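Local coordinates for protein mosquitocidal toxin (PDB 2CB4) that probably transfers ADP-ribose from NAD+ to target proteins, this chain being the catalytic domain of a longer toxin active against mosquitoes, at residues 57-62 with 179-184; 87-92 with 152-157; 129-132 with 136-139; 195-198 with 204-207. The protein carries 1 engineered substitution. One frame throughout, in Å; residues are numbered along the deposited sequence.

Contact 1 of 4, residues 57-62 with 179-184; sequences HMREQT and DQITFP. Engineered in segment 179-184: Gln-180 (natural residue Glu).
Arg-59 lays the middle of its side chain over Ile-181, crossing it at about a right angle, and carries its guanidinium on toward Phe-183. The contact sets a loop against strand 180-184 of the central mixed sheet of the ADP-ribosyltransferase fold, a strand that runs between 123-131 and 162-163. Ile-181 does its touching with one branch, CG2, which stands anti to the backbone N. The NE atom of Arg-59 lies 3.7 Å from that methyl and its CG 4.0 Å; the modelled approach of the intervening CD is shorter still and is doubtful. A bend at the third torsion (chi3 108°) swings the guanidinium across the strand, bringing NH1 to 4.0 Å from Phe-183 CZ. Guanidinium and ring planes are 65° apart. Thr-62 reaches back from the same loop, its CG2 3.1 Å above one face of the guanidinium and displaced toward the rim. The NH1 hydrogens are used elsewhere: NH1 donates to the carbonyls of Gly-160 and Ala-158, which should limit the rotation of the group while its carbon chain packs on the strand. Leu-78 of strand 78-82 also touches Arg-59, Ile-181 and Phe-183. Gln-180 and Thr-182 turn to the other side of the strand. Gln-180 is an engineered replacement for glutamate, at a position consistent with the second glutamate of the Glu-X-Glu signature of such enzymes; its OE1 is bonded to Ser-125 OG and receives a weak 2.9 Å bond from Thr-182 OG1.

Contact 2 of 4, residues 87-92 with 152-157; sequences NDIFLN and YRYEIF
The ring of Tyr-154 meets Ile-89 on one face and Phe-90 at its edge. Over the face sits the CG2 methyl of Ile-89, 3.9 Å from the ring centroid and 23° off the normal, a CH-pi contact displaced toward the rim on the CE1 side. That branch reaches the ring because it stands anti to the backbone N, while CG1, beside the N (chi1 -51°), extends to the phenol end and lies 3.5 Å from Tyr-154 OH. At the edge, close to the tyrosine plane, Phe-90 CE1 comes to 3.7 Å from Tyr-154 CE1. The two rings are 5.9 Å apart between centroids with planes at 79°, an oblique meeting. This is helix-on-sheet packing within the ADP-ribosyltransferase fold: consecutive residues of helix 86-92 meet one ring rising from strand 150-156, one over a face and the other at the edge. More aromatics extend the cluster, for Tyr-154 makes an edge-to-face pair with Phe-94 and Phe-90 another with Trp-232. The phenol oxygen of Tyr-154, though Ile-89 CB and CG1 lie against it, is not left without a polar partner, since it is hydrogen-bonded to the carbonyl of Arg-84 just ahead of the helix. On the helix itself Asp-88 holds the last turn with its carbonyl and its carboxylate. The carbonyl accepts from Leu-91 N and Asn-92 N, and OD1 is met on the anti side by Asn-92 ND2 at 3.0 Å; the acceptor lies close to the Asn-92 amide plane, though the donor stands somewhat out of the carboxylate plane. Leu-91, in the same turn, packs against Phe-257 of a second subunit.

Contact 3 of 4, residues 129-132 with 136-139; sequences ARYN and LEIT
A small beta hairpin, strand 123-131 turning back into the short strand 137-138, carries this contact, and a water takes part in its pairing. Ile-138 N donates to Arg-130 O at 2.8 Å from above the carbonyl plane. On the return side no direct bond is made; water 1 accepts from Arg-130 N at 2.9 Å and sits 2.8 Å from Ile-138 O, with Glu-137 OE2 as a further partner. Nearer the turn, Asn-132 grips Leu-136 with backbone and side chain together. Its N-H meets Leu-136 O at 2.7 Å in the carbonyl plane, and its CG, tucked between backbone N and carbonyl carbon (chi1 68°), brings OD1 within 3.0 Å of Leu-136 N. Arg-130 bends at its third torsion (chi3 85°), so that NH1 donates in the guanidinium plane to Thr-139 O at 2.7 Å while Ile-138 CD1 covers one face of the group, 3.4 Å from NH1. Beside Glu-137, the Tyr-131 ring packs obliquely, CE1 against CB at 3.8 Å. The Glu-137 carboxylate forms a salt bridge with Arg-77, from the loop leading into strand 78-82. Strand 123-131 itself is flanked in the main sheet by strands 78-82 and 180-184.

Contact 4 of 4, residues 195-198 with 204-207; sequences TYEY and VRIW
Two residues, Val-204 and Arg-205, face the single residue Glu-197, a classic beta bulge in an otherwise regular antiparallel pair. Glu-197 serves both: its N-H goes to Arg-205 O and its carbonyl accepts from Val-204 N, each at 2.9 Å. Farther along, Thr-195 and Trp-207 exchange two backbone bonds. On the face that carries Thr-195, Glu-197, Arg-205 and Trp-207, a side-chain bond is added, Trp-207 NE1 to Glu-197 OE1, 2.9 Å long and almost straight at 174°. The acceptor lies in the indole plane, and the extended glutamate (chi1 175°) lies alongside the tryptophan, with carboxylate and ring only 11° apart. Water 2 bridges the same OE1 to Arg-205 NH1, while Arg-205 NE bonds to Ser-228 OG. Glu-197 OE2 is taken by His-199 and Asn-241, so both carboxylate oxygens are engaged, which would probably stabilise the ionised form. Arg-205 CD rests 3.3 Å above one indole face, toward its rim, and Thr-195 CG2 packs on Trp-207 CB at 3.7 Å. On the reverse face Ile-206 CG1 lies 3.9 Å from Tyr-196 CD1. Strand 150-156 continues the sheet beyond Thr-195 and strand 229-231, parallel, beyond Ile-206, making this a bulged beta hairpin within the ADP-ribosyltransferase fold.

All four contacts rest on one mixed sheet. Contacts 2 and 4 are closest, with centres 11 Å apart, and lie on neighbouring strands, linked by a probable hydrogen bond from Arg-153 N to Tyr-196 O at 3.1 Å; Thr-195 packs on the Tyr-154 ring. Contact 3 joins contact 2 more loosely, through a long, weak ion pair of 3.4 Å between Arg-153 NH1 and Glu-137 OE2. Contact 1 touches none of the others; its centre is about 18 Å from that of contact 2 and 25 Å from that of contact 4. It holds the engineered Gln-180, and so probably marks the catalytic region, while contact 3 lies at the end of strand 123-131, the neighbour of 180-184.

Contact 1 of 4, residues 57-62 with 179-184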
loop_
_atom_site.group_PDB
_atom_site.type_symbol
_atom_site.label_atom_id
_atom_site.label_comp_id
_atom_site.label_asym_id
_atom_site.label_seq_id
_atom_site.Cartn_x
_atom_site.Cartn_y
_atom_site.Cartn_z
ATOM N N HIS A 57 30.072 -12.700 34.418
ATOM C CA HIS A 57 29.743 -13.416 35.614
ATOM C C HIS A 57 28.210 -13.474 35.766
ATOM O O HIS A 57 27.559 -12.447 35.980
ATOM C CB HIS A 57 30.402 -12.773 36.828
ATOM C CG HIS A 57 30.196 -13.544 38.090
ATOM N ND1 HIS A 57 29.047 -13.433 38.856
ATOM C CD2 HIS A 57 30.964 -14.471 38.709
ATOM C CE1 HIS A 57 29.123 -14.238 39.901
ATOM N NE2 HIS A 57 30.275 -14.888 39.829
HETATM N N MSE A 58 27.654 -14.681 35.620
HETATM C CA MSE A 58 26.225 -14.938 35.751
HETATM C C MSE A 58 25.837 -15.014 37.226
HETATM O O MSE A 58 26.600 -15.504 38.025
HETATM C CB MSE A 58 25.956 -16.281 35.100
HETATM C CG MSE A 58 26.298 -16.382 33.616
HETATM SE SE MSE A 58 26.112 -14.748 32.622
HETATM C CE MSE A 58 26.817 -15.298 30.988
ATOM N N ARG A 59 24.664 -14.506 37.608
ATOM C CA ARG A 59 24.274 -14.569 39.014
ATOM C C ARG A 59 24.188 -16.021 39.437
ATOM O O ARG A 59 23.749 -16.898 38.679
ATOM C CB ARG A 59 22.877 -14.036 39.223
ATOM C CG ARG A 59 22.705 -12.605 39.468
ATOM C CD ARG A 59 21.281 -12.360 39.031
ATOM N NE ARG A 59 20.430 -12.139 40.169
ATOM C CZ ARG A 59 19.186 -12.561 40.266
ATOM N NH1 ARG A 59 18.625 -13.273 39.291
ATOM N NH2 ARG A 59 18.505 -12.276 41.364
ATOM N N GLU A 60 24.447 -16.198 40.717
ATOM C CA GLU A 60 24.413 -17.530 41.316
ATOM C C GLU A 60 23.286 -17.745 42.318
ATOM O O GLU A 60 22.849 -16.828 43.016
ATOM C CB GLU A 60 25.812 -17.879 41.948
ATOM C CG GLU A 60 26.912 -18.311 40.922
ATOM C CD GLU A 60 28.301 -17.964 41.410
ATOM O OE1 GLU A 60 28.492 -17.857 42.649
ATOM O OE2 GLU A 60 29.200 -17.767 40.556
ATOM N N GLN A 61 22.818 -18.977 42.374
ATOM C CA GLN A 61 21.766 -19.350 43.318
ATOM C C GLN A 61 20.470 -18.622 43.035
ATOM O O GLN A 61 19.750 -18.236 43.955
ATOM C CB GLN A 61 22.210 -19.065 44.748
ATOM C CG GLN A 61 23.344 -19.998 45.189
ATOM C CD GLN A 61 24.132 -19.437 46.343
ATOM O OE1 GLN A 61 24.132 -18.226 46.548
ATOM N NE2 GLN A 61 24.779 -20.306 47.070
ATOM N N THR A 62 20.190 -18.423 41.757
ATOM C CA THR A 62 18.960 -17.748 41.402
ATOM C C THR A 62 17.882 -18.819 41.433
ATOM O O THR A 62 16.690 -18.525 41.534
ATOM C CB THR A 62 19.045 -16.994 40.063
ATOM O OG1 THR A 62 19.184 -17.912 38.959
ATOM C CG2 THR A 62 20.146 -15.998 40.101
ATOM N N ASP A 179 24.158 -0.943 40.261
ATOM C CA ASP A 179 24.134 -2.335 40.713
ATOM C C ASP A 179 23.148 -3.152 39.906
ATOM O O ASP A 179 22.185 -3.658 40.478
ATOM C CB ASP A 179 23.708 -2.429 42.172
ATOM C CG ASP A 179 24.579 -1.614 43.094
ATOM O OD1 ASP A 179 25.828 -1.618 42.910
ATOM O OD2 ASP A 179 24.012 -0.979 44.017
ATOM N N GLN A 180 23.390 -3.289 38.603
ATOM C CA GLN A 180 22.458 -3.972 37.713
ATOM C C GLN A 180 22.628 -5.407 37.516
ATOM O O GLN A 180 23.769 -5.896 37.407
ATOM C CB GLN A 180 22.696 -3.478 36.313
ATOM C CG GLN A 180 21.906 -2.369 35.826
ATOM C CD GLN A 180 22.058 -2.243 34.303
ATOM O OE1 GLN A 180 21.776 -3.189 33.510
ATOM N NE2 GLN A 180 22.535 -1.099 33.859
ATOM N N ILE A 181 21.499 -6.065 37.256
ATOM C CA ILE A 181 21.488 -7.447 36.864
ATOM C C ILE A 181 20.747 -7.372 35.521
ATOM O O ILE A 181 19.632 -6.886 35.481
ATOM C CB ILE A 181 20.757 -8.319 37.881
ATOM C CG1 ILE A 181 21.222 -8.003 39.304
ATOM C CG2 ILE A 181 20.762 -9.768 37.384
ATOM C CD1 ILE A 181 22.874 -8.248 39.561
ATOM N N THR A 182 21.414 -7.737 34.426
ATOM C CA THR A 182 20.858 -7.638 33.075
ATOM C C THR A 182 20.323 -8.970 32.565
ATOM O O THR A 182 20.936 -10.026 32.843
ATOM C CB THR A 182 21.946 -7.135 32.093
ATOM O OG1 THR A 182 22.423 -5.860 32.527
ATOM C CG2 THR A 182 21.432 -7.031 30.674
ATOM N N PHE A 183 19.187 -8.909 31.826
ATOM C CA PHE A 183 18.537 -10.094 31.286
ATOM C C PHE A 183 18.457 -10.074 29.785
ATOM O O PHE A 183 17.633 -9.377 29.213
ATOM C CB PHE A 183 17.147 -10.281 31.897
ATOM C CG PHE A 183 17.175 -10.595 33.367
ATOM C CD1 PHE A 183 17.006 -11.909 33.828
ATOM C CD2 PHE A 183 17.402 -9.590 34.292
ATOM C CE1 PHE A 183 17.062 -12.197 35.182
ATOM C CE2 PHE A 183 17.450 -9.868 35.661
ATOM C CZ PHE A 183 17.296 -11.178 36.110
ATOM N N PRO A 184 19.308 -10.869 29.134
ATOM C CA PRO A 184 19.281 -10.942 27.671
ATOM C C PRO A 184 17.973 -11.661 27.324
ATOM O O PRO A 184 17.695 -12.750 27.853
ATOM C CB PRO A 184 20.521 -11.826 27.334
ATOM C CG PRO A 184 21.384 -11.794 28.552
ATOM C CD PRO A 184 20.401 -11.700 29.709
#

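Contact 2 of 4, residues 87-92 with 152-157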
loop_
_atom_site.group_PDB
_atom_site.type_symbol
_atom_site.label_atom_id
_atom_site.label_comp_id
_atom_site.label_asym_id
_atom_site.label_seq_id
_atom_site.Cartn_x
_atom_site.Cartn_y
_atom_site.Cartn_z
ATOM N N ASN A 87 -1.386 -3.729 33.629
ATOM C CA ASN A 87 -2.175 -4.330 32.530
ATOM C C ASN A 87 -1.310 -4.656 31.323
ATOM O O ASN A 87 -1.663 -5.501 30.511
ATOM C CB ASN A 87 -3.396 -3.492 32.135
ATOM C CG ASN A 87 -4.516 -3.630 33.120
ATOM O OD1 ASN A 87 -4.415 -4.383 34.098
ATOM N ND2 ASN A 87 -5.602 -2.928 32.871
ATOM N N ASP A 88 -0.170 -3.988 31.237
ATOM C CA ASP A 88 0.815 -4.254 30.201
ATOM C C ASP A 88 1.864 -5.302 30.769
ATOM O O ASP A 88 1.934 -6.426 30.317
ATOM C CB ASP A 88 1.515 -2.940 29.804
ATOM C CG ASP A 88 2.543 -3.135 28.691
ATOM O OD1 ASP A 88 2.772 -4.294 28.275
ATOM O OD2 ASP A 88 3.105 -2.147 28.205
ATOM N N ILE A 89 2.630 -4.897 31.784
ATOM C CA ILE A 89 3.682 -5.709 32.393
ATOM C C ILE A 89 3.320 -7.086 32.963
ATOM O O ILE A 89 4.036 -8.070 32.693
ATOM C CB ILE A 89 4.547 -4.874 33.399
ATOM C CG1 ILE A 89 5.049 -3.560 32.734
ATOM C CG2 ILE A 89 5.704 -5.740 33.982
ATOM C CD1 ILE A 89 5.793 -3.776 31.395
ATOM N N PHE A 90 2.229 -7.174 33.729
ATOM C CA PHE A 90 1.818 -8.468 34.307
ATOM C C PHE A 90 1.260 -9.386 33.225
ATOM O O PHE A 90 1.080 -10.584 33.441
ATOM C CB PHE A 90 0.773 -8.315 35.422
ATOM C CG PHE A 90 1.326 -7.809 36.728
ATOM C CD1 PHE A 90 2.671 -7.611 36.904
ATOM C CD2 PHE A 90 0.471 -7.504 37.787
ATOM C CE1 PHE A 90 3.166 -7.120 38.106
ATOM C CE2 PHE A 90 0.981 -7.009 38.985
ATOM C CZ PHE A 90 2.321 -6.832 39.142
ATOM N N LEU A 91 0.967 -8.820 32.061
ATOM C CA LEU A 91 0.446 -9.616 30.965
ATOM C C LEU A 91 1.573 -10.062 30.023
ATOM O O LEU A 91 1.621 -11.202 29.605
ATOM C CB LEU A 91 -0.577 -8.804 30.175
ATOM C CG LEU A 91 -1.117 -9.494 28.904
ATOM C CD1 LEU A 91 -1.956 -10.731 29.236
ATOM C CD2 LEU A 91 -1.925 -8.546 28.015
ATOM N N ASN A 92 2.470 -9.138 29.696
ATOM C CA ASN A 92 3.544 -9.380 28.741
ATOM C C ASN A 92 4.954 -9.576 29.289
ATOM O O ASN A 92 5.817 -10.023 28.565
ATOM C CB ASN A 92 3.609 -8.163 27.778
ATOM C CG ASN A 92 2.350 -7.986 26.984
ATOM O OD1 ASN A 92 1.923 -8.888 26.276
ATOM N ND2 ASN A 92 1.726 -6.831 27.121
ATOM N N TYR A 152 6.130 3.034 38.239
ATOM C CA TYR A 152 5.978 1.749 38.921
ATOM C C TYR A 152 7.346 1.180 39.301
ATOM O O TYR A 152 8.324 1.344 38.580
ATOM C CB TYR A 152 5.257 0.754 37.983
ATOM C CG TYR A 152 3.845 1.202 37.630
ATOM C CD1 TYR A 152 2.747 0.807 38.416
ATOM C CD2 TYR A 152 3.613 2.082 36.555
ATOM C CE1 TYR A 152 1.476 1.258 38.136
ATOM C CE2 TYR A 152 2.323 2.555 36.282
ATOM C CZ TYR A 152 1.264 2.137 37.079
ATOM O OH TYR A 152 -0.034 2.552 36.816
ATOM N N ARG A 153 7.400 0.497 40.439
ATOM C CA ARG A 153 8.614 -0.178 40.870
ATOM C C ARG A 153 8.238 -1.654 40.976
ATOM O O ARG A 153 7.585 -2.072 41.928
ATOM C CB ARG A 153 9.094 0.343 42.228
ATOM C CG ARG A 153 10.592 -0.009 42.510
ATOM C CD ARG A 153 10.898 0.314 43.968
ATOM N NE ARG A 153 10.481 -0.797 44.781
ATOM C CZ ARG A 153 10.938 -1.058 45.988
ATOM N NH1 ARG A 153 11.817 -0.256 46.551
ATOM N NH2 ARG A 153 10.498 -2.125 46.627
ATOM N N TYR A 154 8.612 -2.422 39.965
ATOM C CA TYR A 154 8.309 -3.841 39.915
ATOM C C TYR A 154 9.310 -4.657 40.712
ATOM O O TYR A 154 10.519 -4.358 40.693
ATOM C CB TYR A 154 8.263 -4.337 38.445
ATOM C CG TYR A 154 7.074 -3.780 37.674
ATOM C CD1 TYR A 154 5.862 -4.470 37.645
ATOM C CD2 TYR A 154 7.153 -2.535 36.992
ATOM C CE1 TYR A 154 4.757 -3.968 36.965
ATOM C CE2 TYR A 154 6.032 -2.021 36.294
ATOM C CZ TYR A 154 4.849 -2.752 36.307
ATOM O OH TYR A 154 3.754 -2.285 35.670
ATOM N N GLU A 155 8.784 -5.698 41.378
ATOM C CA GLU A 155 9.546 -6.649 42.193
ATOM C C GLU A 155 9.652 -7.961 41.424
ATOM O O GLU A 155 8.653 -8.568 41.039
ATOM C CB GLU A 155 8.858 -6.881 43.541
ATOM C CG GLU A 155 9.554 -7.903 44.427
ATOM C CD GLU A 155 8.670 -8.343 45.568
ATOM O OE1 GLU A 155 7.467 -8.605 45.338
ATOM O OE2 GLU A 155 9.154 -8.368 46.714
ATOM N N ILE A 156 10.886 -8.383 41.201
ATOM C CA ILE A 156 11.175 -9.569 40.403
ATOM C C ILE A 156 12.059 -10.618 41.120
ATOM O O ILE A 156 12.975 -10.269 41.880
ATOM C CB ILE A 156 11.957 -9.074 39.123
ATOM C CG1 ILE A 156 11.119 -8.038 38.354
ATOM C CG2 ILE A 156 12.444 -10.235 38.244
ATOM C CD1 ILE A 156 11.923 -7.013 37.618
ATOM N N PHE A 157 11.792 -11.890 40.822
ATOM C CA PHE A 157 12.579 -13.054 41.300
ATOM C C PHE A 157 12.607 -13.927 40.066
ATOM O O PHE A 157 11.612 -14.503 39.691
ATOM C CB PHE A 157 11.903 -13.793 42.454
ATOM C CG PHE A 157 11.851 -12.987 43.739
ATOM C CD1 PHE A 157 12.963 -12.935 44.585
ATOM C CD2 PHE A 157 10.705 -12.265 44.084
ATOM C CE1 PHE A 157 12.909 -12.211 45.770
ATOM C CE2 PHE A 157 10.653 -11.543 45.259
ATOM C CZ PHE A 157 11.765 -11.521 46.111
#

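Contact 3 of 4, residues 129-132 with 136-139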
loop_
_atom_site.group_PDB
_atom_site.type_symbol
_atom_site.label_atom_id
_atom_site.label_comp_id
_atom_site.label_asym_id
_atom_site.label_seq_id
_atom_site.Cartn_x
_atom_site.Cartn_y
_atom_site.Cartn_z
ATOM N N ALA A 129 17.561 -4.949 45.069
ATOM C CA ALA A 129 16.917 -4.358 46.233
ATOM C C ALA A 129 18.089 -4.141 47.252
ATOM O O ALA A 129 19.063 -4.913 47.284
ATOM C CB ALA A 129 15.871 -5.308 46.793
ATOM N N ARG A 130 18.019 -3.074 48.042
ATOM C CA ARG A 130 19.079 -2.757 48.986
ATOM C C ARG A 130 18.642 -2.897 50.427
ATOM O O ARG A 130 17.532 -2.513 50.800
ATOM C CB ARG A 130 19.587 -1.347 48.759
ATOM C CG ARG A 130 20.335 -1.152 47.482
ATOM C CD ARG A 130 20.628 0.326 47.348
ATOM N NE ARG A 130 21.843 0.672 48.066
ATOM C CZ ARG A 130 21.954 1.599 49.017
ATOM N NH1 ARG A 130 20.938 2.351 49.409
ATOM N NH2 ARG A 130 23.136 1.795 49.564
ATOM N N TYR A 131 19.540 -3.444 51.242
ATOM C CA TYR A 131 19.251 -3.680 52.659
ATOM C C TYR A 131 20.354 -3.167 53.540
ATOM O O TYR A 131 21.504 -3.102 53.120
ATOM C CB TYR A 131 19.052 -5.191 52.882
ATOM C CG TYR A 131 17.841 -5.698 52.143
ATOM C CD1 TYR A 131 16.568 -5.634 52.729
ATOM C CD2 TYR A 131 17.939 -6.135 50.832
ATOM C CE1 TYR A 131 15.438 -6.030 52.031
ATOM C CE2 TYR A 131 16.803 -6.549 50.119
ATOM C CZ TYR A 131 15.566 -6.470 50.719
ATOM O OH TYR A 131 14.455 -6.880 50.038
ATOM N N ASN A 132 20.010 -2.785 54.764
ATOM C CA ASN A 132 21.053 -2.355 55.707
ATOM C C ASN A 132 21.590 -3.619 56.430
ATOM O O ASN A 132 21.253 -4.763 56.065
ATOM C CB ASN A 132 20.587 -1.257 56.686
ATOM C CG ASN A 132 19.576 -1.738 57.666
ATOM O OD1 ASN A 132 19.282 -2.936 57.752
ATOM N ND2 ASN A 132 18.963 -0.799 58.375
ATOM N N LEU A 136 17.097 -4.741 56.888
ATOM C CA LEU A 136 15.937 -3.891 56.630
ATOM C C LEU A 136 16.173 -3.166 55.287
ATOM O O LEU A 136 17.311 -2.763 54.979
ATOM C CB LEU A 136 15.793 -2.848 57.742
ATOM C CG LEU A 136 15.506 -3.390 59.148
ATOM C CD1 LEU A 136 15.264 -2.250 60.125
ATOM C CD2 LEU A 136 14.313 -4.289 59.101
ATOM N N GLU A 137 15.111 -3.003 54.501
ATOM C CA GLU A 137 15.218 -2.341 53.197
ATOM C C GLU A 137 15.525 -0.853 53.267
ATOM O O GLU A 137 14.902 -0.097 54.035
ATOM C CB GLU A 137 13.965 -2.562 52.334
ATOM C CG GLU A 137 14.223 -2.318 50.863
ATOM C CD GLU A 137 13.027 -2.559 49.960
ATOM O OE1 GLU A 137 11.909 -2.771 50.458
ATOM O OE2 GLU A 137 13.213 -2.506 48.733
ATOM N N ILE A 138 16.473 -0.437 52.433
ATOM C CA ILE A 138 16.847 0.973 52.324
ATOM C C ILE A 138 16.645 1.414 50.855
ATOM O O ILE A 138 16.380 0.592 49.981
ATOM C CB ILE A 138 18.300 1.252 52.828
ATOM C CG1 ILE A 138 19.310 0.403 52.060
ATOM C CG2 ILE A 138 18.394 0.990 54.341
ATOM C CD1 ILE A 138 20.755 0.750 52.386
ATOM N N THR A 139 16.727 2.718 50.598
ATOM C CA THR A 139 16.507 3.265 49.269
ATOM C C THR A 139 17.328 2.592 48.163
ATOM O O THR A 139 18.553 2.526 48.248
ATOM C CB THR A 139 16.734 4.781 49.276
ATOM O OG1 THR A 139 16.084 5.330 50.424
ATOM C CG2 THR A 139 16.155 5.437 48.011
HETATM O O HOH W 1 15.729 -1.295 48.085
#

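Contact 4 of 4, residues 195-198 with 204-207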
loop_
_atom_site.group_PDB
_atom_site.type_symbol
_atom_site.label_atom_id
_atom_site.label_comp_id
_atom_site.label_asym_id
_atom_site.label_seq_id
_atom_site.Cartn_x
_atom_site.Cartn_y
_atom_site.Cartn_z
ATOM N N THR A 195 4.134 -4.940 42.245
ATOM C CA THR A 195 4.625 -3.626 41.864
ATOM C C THR A 195 4.006 -2.562 42.756
ATOM O O THR A 195 2.891 -2.719 43.247
ATOM C CB THR A 195 4.434 -3.287 40.344
ATOM O OG1 THR A 195 5.244 -2.147 40.018
ATOM C CG2 THR A 195 2.974 -2.968 40.009
ATOM N N TYR A 196 4.749 -1.492 42.983
ATOM C CA TYR A 196 4.252 -0.354 43.731
ATOM C C TYR A 196 3.877 0.667 42.667
ATOM O O TYR A 196 4.679 0.955 41.779
ATOM C CB TYR A 196 5.362 0.327 44.520
ATOM C CG TYR A 196 5.780 -0.386 45.751
ATOM C CD1 TYR A 196 4.983 -1.368 46.314
ATOM C CD2 TYR A 196 6.980 -0.082 46.359
ATOM C CE1 TYR A 196 5.381 -2.046 47.456
ATOM C CE2 TYR A 196 7.375 -0.724 47.516
ATOM C CZ TYR A 196 6.574 -1.709 48.060
ATOM O OH TYR A 196 6.993 -2.356 49.194
ATOM N N GLU A 197 2.693 1.252 42.793
ATOM C CA GLU A 197 2.279 2.317 41.891
ATOM C C GLU A 197 2.485 3.631 42.651
ATOM O O GLU A 197 1.861 3.870 43.682
ATOM C CB GLU A 197 0.807 2.173 41.519
ATOM C CG GLU A 197 0.295 3.312 40.685
ATOM C CD GLU A 197 -1.096 3.061 40.145
ATOM O OE1 GLU A 197 -1.613 1.931 40.265
ATOM O OE2 GLU A 197 -1.676 4.007 39.597
ATOM N N TYR A 198 3.366 4.490 42.137
ATOM C CA TYR A 198 3.632 5.803 42.772
ATOM C C TYR A 198 3.020 6.907 41.936
ATOM O O TYR A 198 3.107 6.868 40.705
ATOM C CB TYR A 198 5.140 6.105 42.780
ATOM C CG TYR A 198 5.977 5.235 43.690
ATOM C CD1 TYR A 198 6.179 5.590 45.015
ATOM C CD2 TYR A 198 6.620 4.085 43.211
ATOM C CE1 TYR A 198 6.965 4.801 45.874
ATOM C CE2 TYR A 198 7.432 3.301 44.060
ATOM C CZ TYR A 198 7.605 3.675 45.385
ATOM O OH TYR A 198 8.398 2.924 46.248
ATOM N N VAL A 204 0.430 4.776 46.063
ATOM C CA VAL A 204 -1.023 4.887 46.091
ATOM C C VAL A 204 -1.655 3.496 45.966
ATOM O O VAL A 204 -2.822 3.308 46.284
ATOM C CB VAL A 204 -1.557 5.872 44.993
ATOM C CG1 VAL A 204 -0.962 7.274 45.181
ATOM C CG2 VAL A 204 -1.266 5.343 43.615
ATOM N N ARG A 205 -0.855 2.507 45.564
ATOM C CA ARG A 205 -1.372 1.162 45.426
ATOM C C ARG A 205 -0.276 0.137 45.308
ATOM O O ARG A 205 0.782 0.409 44.740
ATOM C CB ARG A 205 -2.248 1.094 44.183
ATOM C CG ARG A 205 -2.854 -0.247 43.900
ATOM C CD ARG A 205 -4.055 -0.044 43.001
ATOM N NE ARG A 205 -5.230 0.371 43.760
ATOM C CZ ARG A 205 -6.134 1.259 43.339
ATOM N NH1 ARG A 205 -5.994 1.850 42.160
ATOM N NH2 ARG A 205 -7.168 1.572 44.113
ATOM N N ILE A 206 -0.564 -1.060 45.818
ATOM C CA ILE A 206 0.344 -2.197 45.741
ATOM C C ILE A 206 -0.394 -3.262 44.945
ATOM O O ILE A 206 -1.506 -3.632 45.293
ATOM C CB ILE A 206 0.709 -2.759 47.138
ATOM C CG1 ILE A 206 1.451 -1.683 47.941
ATOM C CG2 ILE A 206 1.596 -4.029 46.996
ATOM C CD1 ILE A 206 1.495 -1.948 49.427
ATOM N N TRP A 207 0.217 -3.699 43.850
ATOM C CA TRP A 207 -0.350 -4.700 42.960
ATOM C C TRP A 207 0.365 -6.025 43.166
ATOM O O TRP A 207 1.595 -6.076 43.173
ATOM C CB TRP A 207 -0.108 -4.295 41.507
ATOM C CG TRP A 207 -0.900 -3.103 41.068
ATOM C CD1 TRP A 207 -0.507 -1.768 41.092
ATOM C CD2 TRP A 207 -2.196 -3.131 40.475
ATOM N NE1 TRP A 207 -1.512 -0.984 40.586
ATOM C CE2 TRP A 207 -2.560 -1.788 40.203
ATOM C CE3 TRP A 207 -3.112 -4.160 40.190
ATOM C CZ2 TRP A 207 -3.794 -1.455 39.634
ATOM C CZ3 TRP A 207 -4.337 -3.818 39.629
ATOM C CH2 TRP A 207 -4.657 -2.470 39.335
HETATM O O HOH W 2 -4.363 2.148 40.280
#